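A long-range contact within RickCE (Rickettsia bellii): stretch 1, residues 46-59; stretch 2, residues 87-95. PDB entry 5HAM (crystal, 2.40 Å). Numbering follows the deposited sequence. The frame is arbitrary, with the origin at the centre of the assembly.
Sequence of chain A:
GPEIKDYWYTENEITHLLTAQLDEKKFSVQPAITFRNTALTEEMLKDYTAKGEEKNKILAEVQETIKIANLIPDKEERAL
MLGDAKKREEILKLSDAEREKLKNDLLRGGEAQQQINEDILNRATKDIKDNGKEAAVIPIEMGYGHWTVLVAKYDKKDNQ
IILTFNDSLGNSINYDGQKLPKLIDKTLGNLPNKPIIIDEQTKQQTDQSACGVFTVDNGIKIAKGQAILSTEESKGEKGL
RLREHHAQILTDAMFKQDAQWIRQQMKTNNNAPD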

ATOM      1  N   LYS A  46      24.139  -8.830  -0.510  1.00 29.94           N
ATOM      2  CA  LYS A  46      25.546  -8.991  -0.890  1.00 33.05           C
ATOM      3  C   LYS A  46      26.051  -7.794  -1.696  1.00 29.38           C
ATOM      4  O   LYS A  46      27.251  -7.555  -1.773  1.00 33.22           O
ATOM      5  CB  LYS A  46      25.790 -10.313  -1.623  1.00 30.38           C
ATOM      6  CG  LYS A  46      25.490 -11.510  -0.745  1.00 32.35           C
ATOM      7  CD  LYS A  46      25.985 -12.806  -1.336  1.00 45.63           C
ATOM      8  CE  LYS A  46      25.933 -13.927  -0.298  1.00 52.13           C
ATOM      9  NZ  LYS A  46      26.685 -15.155  -0.713  1.00 55.64           N
ATOM     10  N   ASP A  47      25.123  -7.019  -2.254  1.00 24.16           N
ATOM     11  CA  ASP A  47      25.464  -5.767  -2.917  1.00 28.83           C
ATOM     12  C   ASP A  47      26.112  -4.821  -1.913  1.00 32.19           C
ATOM     13  O   ASP A  47      26.845  -3.907  -2.301  1.00 27.80           O
ATOM     14  CB  ASP A  47      24.209  -5.087  -3.480  1.00 26.61           C
ATOM     15  CG  ASP A  47      23.727  -5.702  -4.788  1.00 29.90           C
ATOM     16  OD1 ASP A  47      24.213  -6.786  -5.185  1.00 34.69           O
ATOM     17  OD2 ASP A  47      22.839  -5.087  -5.416  1.00 31.52           O
ATOM     18  N   TYR A  48      25.800  -5.019  -0.628  1.00 20.28           N
ATOM     19  CA  TYR A  48      26.368  -4.199   0.434  1.00 24.98           C
ATOM     20  C   TYR A  48      27.500  -4.893   1.210  1.00 26.66           C
ATOM     21  O   TYR A  48      28.391  -4.225   1.721  1.00 34.40           O
ATOM     22  CB  TYR A  48      25.274  -3.759   1.402  1.00 20.16           C
ATOM     23  CG  TYR A  48      24.047  -3.158   0.739  1.00 26.15           C
ATOM     24  CD1 TYR A  48      24.029  -1.827   0.328  1.00 20.79           C
ATOM     25  CD2 TYR A  48      22.902  -3.915   0.546  1.00 28.34           C
ATOM     26  CE1 TYR A  48      22.925  -1.281  -0.253  1.00 19.90           C
ATOM     27  CE2 TYR A  48      21.789  -3.374  -0.041  1.00 31.15           C
ATOM     28  CZ  TYR A  48      21.803  -2.054  -0.436  1.00 32.66           C
ATOM     29  OH  TYR A  48      20.684  -1.512  -1.021  1.00 40.16           O
ATOM     30  N   THR A  49      27.467  -6.222   1.291  1.00 26.33           N
ATOM     31  CA  THR A  49      28.368  -6.951   2.188  1.00 25.49           C
ATOM     32  C   THR A  49      29.523  -7.676   1.506  1.00 29.28           C
ATOM     33  O   THR A  49      30.519  -7.991   2.159  1.00 37.84           O
ATOM     34  CB  THR A  49      27.602  -7.985   3.063  1.00 36.67           C
ATOM     35  OG1 THR A  49      26.960  -8.949   2.221  1.00 41.50           O
ATOM     36  CG2 THR A  49      26.553  -7.307   3.937  1.00 30.91           C
ATOM     37  N   ALA A  50      29.387  -7.962   0.212  1.00 26.94           N
ATOM     38  CA  ALA A  50      30.437  -8.658  -0.530  1.00 25.59           C
ATOM     39  C   ALA A  50      31.689  -7.813  -0.651  1.00 31.29           C
ATOM     40  O   ALA A  50      31.640  -6.610  -0.920  1.00 29.67           O
ATOM     41  CB  ALA A  50      29.959  -9.083  -1.911  1.00 27.02           C
ATOM     42  N   LYS A  51      32.819  -8.463  -0.425  1.00 29.22           N
ATOM     43  CA  LYS A  51      34.109  -7.810  -0.458  1.00 31.37           C
ATOM     44  C   LYS A  51      35.021  -8.647  -1.351  1.00 39.05           C
ATOM     45  O   LYS A  51      34.674  -9.783  -1.709  1.00 37.99           O
ATOM     46  CB  LYS A  51      34.645  -7.705   0.969  1.00 27.87           C
ATOM     47  CG  LYS A  51      33.620  -7.100   1.896  1.00 33.02           C
ATOM     48  CD  LYS A  51      34.152  -6.794   3.275  1.00 41.48           C
ATOM     49  CE  LYS A  51      33.125  -5.968   4.040  1.00 47.00           C
ATOM     50  NZ  LYS A  51      31.773  -6.603   4.089  1.00 42.14           N
ATOM     51  N   GLY A  52      36.161  -8.080  -1.734  1.00 38.04           N
ATOM     52  CA  GLY A  52      37.155  -8.813  -2.498  1.00 42.19           C
ATOM     53  C   GLY A  52      36.641  -9.431  -3.785  1.00 44.32           C
ATOM     54  O   GLY A  52      36.060  -8.755  -4.633  1.00 50.02           O
ATOM     55  N   GLU A  53      36.845 -10.731  -3.933  1.00 40.99           N
ATOM     56  CA  GLU A  53      36.490 -11.381  -5.180  1.00 40.22           C
ATOM     57  C   GLU A  53      34.987 -11.549  -5.344  1.00 41.44           C
ATOM     58  O   GLU A  53      34.473 -11.390  -6.449  1.00 46.79           O
ATOM     59  CB  GLU A  53      37.200 -12.724  -5.318  1.00 41.47           C
ATOM     60  CG  GLU A  53      36.856 -13.459  -6.584  1.00 43.09           C
ATOM     61  CD  GLU A  53      37.678 -12.991  -7.759  1.00 55.12           C
ATOM     62  OE1 GLU A  53      38.488 -12.051  -7.594  1.00 58.26           O
ATOM     63  OE2 GLU A  53      37.521 -13.579  -8.849  1.00 60.59           O
ATOM     64  N   GLU A  54      34.282 -11.883  -4.263  1.00 38.87           N
ATOM     65  CA  GLU A  54      32.816 -11.969  -4.318  1.00 39.46           C
ATOM     66  C   GLU A  54      32.251 -10.635  -4.824  1.00 41.15           C
ATOM     67  O   GLU A  54      31.412 -10.605  -5.722  1.00 42.51           O
ATOM     68  CB  GLU A  54      32.214 -12.328  -2.951  1.00 45.25           C
ATOM     69  CG  GLU A  54      31.987 -13.828  -2.699  1.00 58.55           C
ATOM     70  CD  GLU A  54      33.234 -14.582  -2.206  1.00 69.37           C
ATOM     71  OE1 GLU A  54      34.295 -13.948  -2.002  1.00 74.49           O
ATOM     72  OE2 GLU A  54      33.152 -15.818  -2.017  1.00 66.09           O
ATOM     73  N   LYS A  55      32.745  -9.532  -4.265  1.00 40.12           N
ATOM     74  CA  LYS A  55      32.357  -8.210  -4.736  1.00 38.37           C
ATOM     75  C   LYS A  55      32.700  -7.979  -6.223  1.00 35.37           C
ATOM     76  O   LYS A  55      31.904  -7.420  -6.971  1.00 29.80           O
ATOM     77  CB  LYS A  55      32.979  -7.111  -3.873  1.00 32.02           C
ATOM     78  CG  LYS A  55      32.835  -5.745  -4.520  1.00 35.11           C
ATOM     79  CD  LYS A  55      32.892  -4.606  -3.554  1.00 29.45           C
ATOM     80  CE  LYS A  55      34.295  -4.094  -3.364  1.00 32.04           C
ATOM     81  NZ  LYS A  55      34.181  -2.665  -2.965  1.00 44.14           N
ATOM     82  N   ASN A  56      33.877  -8.412  -6.650  1.00 40.59           N
ATOM     83  CA  ASN A  56      34.289  -8.178  -8.024  1.00 43.23           C
ATOM     84  C   ASN A  56      33.382  -8.915  -9.000  1.00 36.80           C
ATOM     85  O   ASN A  56      33.079  -8.429 -10.094  1.00 37.87           O
ATOM     86  CB  ASN A  56      35.746  -8.586  -8.226  1.00 55.51           C
ATOM     87  CG  ASN A  56      36.361  -7.949  -9.463  1.00 69.56           C
ATOM     88  OD1 ASN A  56      36.435  -6.722  -9.564  1.00 77.26           O
ATOM     89  ND2 ASN A  56      36.814  -8.778 -10.408  1.00 67.73           N
ATOM     90  N   LYS A  57      32.929 -10.087  -8.581  1.00 29.32           N
ATOM     91  CA  LYS A  57      32.080 -10.903  -9.419  1.00 33.30           C
ATOM     92  C   LYS A  57      30.725 -10.240  -9.605  1.00 39.89           C
ATOM     93  O   LYS A  57      30.147 -10.267 -10.693  1.00 47.55           O
ATOM     94  CB  LYS A  57      31.914 -12.291  -8.810  1.00 34.05           C
ATOM     95  N   ILE A  58      30.221  -9.636  -8.540  1.00 38.28           N
ATOM     96  CA  ILE A  58      28.935  -8.963  -8.612  1.00 33.32           C
ATOM     97  C   ILE A  58      29.015  -7.703  -9.485  1.00 31.79           C
ATOM     98  O   ILE A  58      28.163  -7.482 -10.347  1.00 31.20           O
ATOM     99  CB  ILE A  58      28.383  -8.672  -7.211  1.00 28.19           C
ATOM    100  CG1 ILE A  58      28.044 -10.000  -6.511  1.00 28.77           C
ATOM    101  CG2 ILE A  58      27.154  -7.786  -7.302  1.00 22.33           C
ATOM    102  CD1 ILE A  58      27.719  -9.870  -5.039  1.00 28.00           C
ATOM    103  N   LEU A  59      30.053  -6.901  -9.284  1.00 31.39           N
ATOM    104  CA  LEU A  59      30.247  -5.706 -10.094  1.00 35.13           C
ATOM    105  C   LEU A  59      30.282  -6.090 -11.574  1.00 33.59           C
ATOM    106  O   LEU A  59      29.653  -5.455 -12.424  1.00 29.06           O
ATOM    107  CB  LEU A  59      31.543  -5.000  -9.697  1.00 32.02           C
ATOM    108  CG  LEU A  59      31.850  -3.758 -10.540  1.00 35.29           C
ATOM    109  CD1 LEU A  59      30.651  -2.787 -10.583  1.00 29.55           C
ATOM    110  CD2 LEU A  59      33.100  -3.061 -10.030  1.00 33.07           C
ATOM    111  N   LYS A  87      22.276   2.138 -10.647  1.00 22.88           N
ATOM    112  CA  LYS A  87      22.302   2.449  -9.228  1.00 26.46           C
ATOM    113  C   LYS A  87      23.119   1.409  -8.463  1.00 29.91           C
ATOM    114  O   LYS A  87      23.890   1.747  -7.553  1.00 28.76           O
ATOM    115  CB  LYS A  87      20.897   2.538  -8.642  1.00 19.03           C
ATOM    116  CG  LYS A  87      20.903   2.867  -7.151  1.00 25.26           C
ATOM    117  CD  LYS A  87      19.532   2.667  -6.505  1.00 28.07           C
ATOM    118  CE  LYS A  87      19.678   2.356  -5.035  1.00 32.24           C
ATOM    119  NZ  LYS A  87      18.465   1.677  -4.472  1.00 43.43           N
ATOM    120  N   ARG A  88      22.946   0.147  -8.846  1.00 29.83           N
ATOM    121  CA  ARG A  88      23.698  -0.942  -8.244  1.00 25.72           C
ATOM    122  C   ARG A  88      25.189  -0.796  -8.519  1.00 28.78           C
ATOM    123  O   ARG A  88      26.016  -1.052  -7.644  1.00 27.51           O
ATOM    124  CB  ARG A  88      23.205  -2.275  -8.770  1.00 25.82           C
ATOM    125  CG  ARG A  88      21.963  -2.789  -8.073  1.00 26.74           C
ATOM    126  CD  ARG A  88      21.631  -4.201  -8.549  1.00 28.64           C
ATOM    127  NE  ARG A  88      22.497  -5.238  -7.977  1.00 31.58           N
ATOM    128  CZ  ARG A  88      22.945  -6.299  -8.652  1.00 32.48           C
ATOM    129  NH1 ARG A  88      22.626  -6.459  -9.928  1.00 23.77           N
ATOM    130  NH2 ARG A  88      23.708  -7.205  -8.054  1.00 33.28           N
ATOM    131  N   GLU A  89      25.534  -0.379  -9.732  1.00 28.44           N
ATOM    132  CA  GLU A  89      26.929  -0.151 -10.035  1.00 27.57           C
ATOM    133  C   GLU A  89      27.503   0.911  -9.091  1.00 28.39           C
ATOM    134  O   GLU A  89      28.621   0.769  -8.617  1.00 31.59           O
ATOM    135  CB  GLU A  89      27.129   0.249 -11.495  1.00 32.08           C
ATOM    136  CG  GLU A  89      28.595   0.309 -11.893  1.00 40.87           C
ATOM    137  CD  GLU A  89      28.818   0.772 -13.325  1.00 48.06           C
ATOM    138  OE1 GLU A  89      27.891   1.373 -13.920  1.00 46.45           O
ATOM    139  OE2 GLU A  89      29.936   0.539 -13.847  1.00 50.70           O
ATOM    140  N   GLU A  90      26.730   1.956  -8.805  1.00 19.68           N
ATOM    141  CA  GLU A  90      27.205   3.033  -7.943  1.00 24.41           C
ATOM    142  C   GLU A  90      27.442   2.518  -6.538  1.00 22.54           C
ATOM    143  O   GLU A  90      28.430   2.870  -5.892  1.00 29.51           O
ATOM    144  CB  GLU A  90      26.213   4.198  -7.882  1.00 23.92           C
ATOM    145  CG  GLU A  90      25.977   4.932  -9.187  1.00 28.05           C
ATOM    146  CD  GLU A  90      27.178   5.706  -9.691  1.00 43.30           C
ATOM    147  OE1 GLU A  90      28.245   5.717  -9.032  1.00 48.37           O
ATOM    148  OE2 GLU A  90      27.050   6.316 -10.773  1.00 53.72           O
ATOM    149  N   ILE A  91      26.521   1.692  -6.070  1.00 19.03           N
ATOM    150  CA  ILE A  91      26.617   1.129  -4.737  1.00 23.79           C
ATOM    151  C   ILE A  91      27.863   0.270  -4.601  1.00 25.51           C
ATOM    152  O   ILE A  91      28.588   0.374  -3.618  1.00 27.53           O
ATOM    153  CB  ILE A  91      25.346   0.333  -4.378  1.00 20.86           C
ATOM    154  CG1 ILE A  91      24.233   1.308  -3.972  1.00 26.67           C
ATOM    155  CG2 ILE A  91      25.595  -0.618  -3.226  1.00 18.62           C
ATOM    156  CD1 ILE A  91      22.848   0.681  -3.941  1.00 26.17           C
ATOM    157  N   LEU A  92      28.134  -0.547  -5.608  1.00 24.03           N
ATOM    158  CA  LEU A  92      29.279  -1.442  -5.543  1.00 33.58           C
ATOM    159  C   LEU A  92      30.594  -0.686  -5.592  1.00 31.97           C
ATOM    160  O   LEU A  92      31.620  -1.201  -5.155  1.00 36.37           O
ATOM    161  CB  LEU A  92      29.219  -2.485  -6.654  1.00 35.13           C
ATOM    162  CG  LEU A  92      28.084  -3.471  -6.400  1.00 38.13           C
ATOM    163  CD1 LEU A  92      27.568  -4.019  -7.709  1.00 41.37           C
ATOM    164  CD2 LEU A  92      28.571  -4.582  -5.479  1.00 35.56           C
ATOM    165  N   LYS A  93      30.556   0.533  -6.115  1.00 27.97           N
ATOM    166  CA  LYS A  93      31.745   1.390  -6.156  1.00 31.05           C
ATOM    167  C   LYS A  93      32.064   2.106  -4.829  1.00 28.20           C
ATOM    168  O   LYS A  93      33.155   2.626  -4.665  1.00 32.33           O
ATOM    169  CB  LYS A  93      31.617   2.439  -7.261  1.00 32.75           C
ATOM    170  CG  LYS A  93      31.889   1.960  -8.671  1.00 37.82           C
ATOM    171  CD  LYS A  93      31.618   3.126  -9.640  1.00 47.65           C
ATOM    172  CE  LYS A  93      31.851   2.770 -11.110  1.00 52.81           C
ATOM    173  NZ  LYS A  93      31.196   3.767 -12.021  1.00 52.54           N
ATOM    174  N   LEU A  94      31.119   2.146  -3.902  1.00 21.35           N
ATOM    175  CA  LEU A  94      31.348   2.780  -2.611  1.00 23.58           C
ATOM    176  C   LEU A  94      32.336   2.025  -1.726  1.00 24.77           C
ATOM    177  O   LEU A  94      32.640   0.868  -1.970  1.00 25.24           O
ATOM    178  CB  LEU A  94      30.018   2.923  -1.857  1.00 23.60           C
ATOM    179  CG  LEU A  94      28.958   3.773  -2.562  1.00 26.84           C
ATOM    180  CD1 LEU A  94      27.620   3.628  -1.869  1.00 20.03           C
ATOM    181  CD2 LEU A  94      29.433   5.224  -2.601  1.00 23.87           C
ATOM    182  N   SER A  95      32.815   2.690  -0.681  1.00 26.94           N
ATOM    183  CA  SER A  95      33.644   2.045   0.322  1.00 30.28           C
ATOM    184  C   SER A  95      32.842   0.994   1.089  1.00 34.57           C
ATOM    185  O   SER A  95      31.624   1.130   1.253  1.00 33.13           O
ATOM    186  CB  SER A  95      34.207   3.085   1.294  1.00 35.67           C
ATOM    187  OG  SER A  95      33.171   3.799   1.945  1.00 40.36           O
TER

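Stretch 1 meets the helix of stretch 2 twice, first with the end of one helix and then, after a short turn, with another helix. The first meeting opens with a salt bridge. Asp47 is buried, and its carboxylate takes two hydrogen bonds from one guanidinium: Arg88 NE to Asp47 OD2 at 2.6 Å and Arg88 NH2 to Asp47 OD1 at 2.9 Å. Both are nearly straight, with N-H...O angles of 166° and 173°, and OD2 lies near the guanidinium plane. This is the classic two-pronged salt bridge, in which each oxygen has its own donor and charge and direction agree. Neither CA-to-CB bond points at the other stretch; the side chains do the reaching.

The backbone of Asp47 contributes too, as its O packs 3.6 Å from Ile91 CG2 and 3.7 Å from Leu92 CD2. Tyr48 follows a different rule. Its CA-to-CB bond points away, yet the ring comes back far enough for Tyr48 CE1 to lie 4.1 Å from Ile91 CG2, an apolar contact made obliquely to the ring.

Ala50 is where the chain leaves helical geometry, although its N still bonds to Lys46 O at 2.9 Å. Lys51 NZ donates to Thr49 O at 2.7 Å, a bond local to the turn. Gly52 then adopts a positive phi of 55°, a conformation that by itself favours glycine. None of the residues from Thr49 to Glu54 makes a close contact with stretch 2, so this segment serves as the connection between two contacting surfaces.

Contact resumes at Lys55, whose long side chain carries NZ to 3.7 Å from Leu92 O and 4.0 Å from Leu94 O. These distances place the ammonium group near two backbone carbonyl oxygens, a favourable electrostatic setting without a hydrogen bond.

The next turn adds further apolar packing. The CA-to-CB bond of Ile58 points toward stretch 2, and Ile58 CG2 sits 3.8 Å from Leu92 CD1 and 3.6 Å from Arg88 NH2, so one methyl touches both a leucine and the arginine already held by Asp47. Leu59 is level with Leu92, their CA atoms 6.3 Å apart. Leu59 CD1 lies 4.2 Å from Leu92 CB and 3.9 Å from Glu89 CG, the aliphatic part of an acidic side chain.

Helix 52-59 and helix 87-93 run nearly antiparallel, at 159°, with axes 10.3 Å apart at closest approach. Leu92 is the hub, touching Asp47, Lys55, Ile58 and Leu59 and losing the most surface to the contact.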